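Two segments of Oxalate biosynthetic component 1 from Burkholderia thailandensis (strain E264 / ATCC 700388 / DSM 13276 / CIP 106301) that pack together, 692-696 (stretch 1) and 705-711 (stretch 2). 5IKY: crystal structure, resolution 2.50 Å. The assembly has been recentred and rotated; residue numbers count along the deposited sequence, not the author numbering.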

# COMPACT_ATOMS: atom_id res chain seq x y z
N GLY A 692 -5.76 12.84 -13.79
CA GLY A 692 -4.75 11.87 -13.39
C GLY A 692 -4.54 11.80 -11.89
O GLY A 692 -3.83 10.93 -11.39
N ILE A 693 -5.15 12.73 -11.16
CA ILE A 693 -5.04 12.75 -9.70
C ILE A 693 -5.73 11.54 -9.04
O ILE A 693 -5.14 10.91 -8.16
N PRO A 694 -6.98 11.22 -9.45
CA PRO A 694 -7.56 10.03 -8.80
C PRO A 694 -6.87 8.74 -9.21
O PRO A 694 -6.46 8.62 -10.37
N CYS A 695 -6.72 7.82 -8.27
CA CYS A 695 -6.18 6.49 -8.53
C CYS A 695 -4.78 6.54 -9.16
O CYS A 695 -4.52 5.93 -10.19
N ARG A 696 -3.89 7.28 -8.50
CA ARG A 696 -2.50 7.39 -8.91
C ARG A 696 -1.69 6.15 -8.51
O ARG A 696 -2.08 5.41 -7.61
N VAL A 705 -2.91 4.98 -4.99
CA VAL A 705 -3.30 5.99 -4.01
C VAL A 705 -4.44 6.86 -4.53
O VAL A 705 -4.83 6.75 -5.69
N ASN A 706 -4.95 7.73 -3.65
CA ASN A 706 -6.08 8.62 -3.96
C ASN A 706 -7.31 7.86 -4.43
O ASN A 706 -7.95 8.23 -5.42
N LEU A 707 -7.65 6.80 -3.71
CA LEU A 707 -8.81 5.97 -4.03
C LEU A 707 -10.09 6.55 -3.46
O LEU A 707 -11.19 6.16 -3.85
N GLY A 708 -9.95 7.49 -2.53
CA GLY A 708 -11.09 8.07 -1.85
C GLY A 708 -11.93 8.98 -2.73
O GLY A 708 -13.14 9.08 -2.55
N LEU A 709 -11.28 9.65 -3.68
CA LEU A 709 -11.96 10.60 -4.56
C LEU A 709 -13.14 9.97 -5.32
O LEU A 709 -14.11 10.66 -5.63
N ARG A 710 -13.05 8.67 -5.59
CA ARG A 710 -14.09 7.96 -6.34
C ARG A 710 -15.45 7.98 -5.65
O ARG A 710 -16.49 7.87 -6.31
N GLN A 711 -15.44 8.11 -4.33
CA GLN A 711 -16.67 7.97 -3.54
C GLN A 711 -17.44 9.28 -3.42
O GLN A 711 -18.55 9.30 -2.89

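The most unusual feature here is a pair of facing residues, Cys695 and Asn706, that both have positive phi, at 57/52 and 57/46. Cys695 N donates to Asn706 O at 3.1 Å. Next to them, Arg696 and Val705 form an antiparallel bridge. Val705 N to Arg696 O is 2.8 Å and nearly straight, while the return bond, Arg696 N to Val705 O, is 3.0 Å and weak.

Asn706 points toward stretch 1 with chi1 m. Its ND2 donates to Ile693 O at 3.0 Å, so a side chain ties down a backbone carbonyl. Arg696 NH1 lies 3.3 Å from Asn706 ND2, but both are donors and no bond forms. Each is hydrogen-bonded elsewhere in the structure.

Arg696 and Val705 project to the same face of the bridge. Arg696 CB meets Val705 CG2 at 3.6 Å, and this methyl also covers one face of the guanidinium. Arg696 chi1 is -102°, between wells; Val705 is m.

Leu709, rotamer mt, also points toward stretch 1. Its CD1 touches Ile693 CG2 at 3.9 Å and Pro694 CG at 4.0 Å. Cys695 CB points away with chi1 m, yet SG still reaches Leu707 CD2 at 3.9 Å and Arg710 CD at 3.5 Å. Gln711 stays out of reach.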

# COMPACT_ATOMS: atom_id res chain seq x y z
CB ILE A 693 -5.60 14.06 -9.11
CG1 ILE A 693 -4.76 15.25 -9.57
CG2 ILE A 693 -5.62 14.00 -7.58
CD1 ILE A 693 -5.31 16.59 -9.12
CB PRO A 694 -9.02 10.04 -9.29
CG PRO A 694 -9.25 11.40 -9.84
CD PRO A 694 -7.93 11.84 -10.38
CB CYS A 695 -7.13 5.70 -9.43
SG CYS A 695 -8.80 5.58 -8.75
CB ARG A 696 -1.86 8.62 -8.26
CG ARG A 696 -1.71 9.84 -9.14
CD ARG A 696 -1.07 10.97 -8.33
NE ARG A 696 0.09 10.50 -7.58
CZ ARG A 696 0.32 10.76 -6.30
NH1 ARG A 696 -0.54 11.49 -5.60
NH2 ARG A 696 1.41 10.29 -5.70
CB VAL A 705 -2.11 6.88 -3.62
CG1 VAL A 705 -0.90 6.03 -3.27
CG2 VAL A 705 -1.77 7.84 -4.74
CB ASN A 706 -5.67 9.66 -5.01
CG ASN A 706 -4.58 10.59 -4.51
OD1 ASN A 706 -4.40 10.76 -3.31
ND2 ASN A 706 -3.86 11.21 -5.45
CB LEU A 707 -8.60 4.55 -3.51
CG LEU A 707 -7.41 3.79 -4.09
CD1 LEU A 707 -7.24 2.45 -3.40
CD2 LEU A 707 -7.61 3.61 -5.58
CB LEU A 709 -10.97 11.19 -5.56
CG LEU A 709 -9.81 11.99 -4.95
CD1 LEU A 709 -8.86 12.48 -6.04
CD2 LEU A 709 -10.33 13.16 -4.12
CB ARG A 710 -13.68 6.51 -6.59
CG ARG A 710 -12.26 6.30 -7.07
CD ARG A 710 -12.03 4.86 -7.51
NE ARG A 710 -12.55 3.90 -6.54
CZ ARG A 710 -13.28 2.84 -6.85
NH1 ARG A 710 -13.58 2.58 -8.12
NH2 ARG A 710 -13.70 2.03 -5.89
CB GLN A 711 -16.33 7.43 -2.15
CG GLN A 711 -15.60 6.10 -2.19
CD GLN A 711 -16.31 5.08 -3.06
OE1 GLN A 711 -17.52 4.88 -2.94
NE2 GLN A 711 -15.55 4.42 -3.94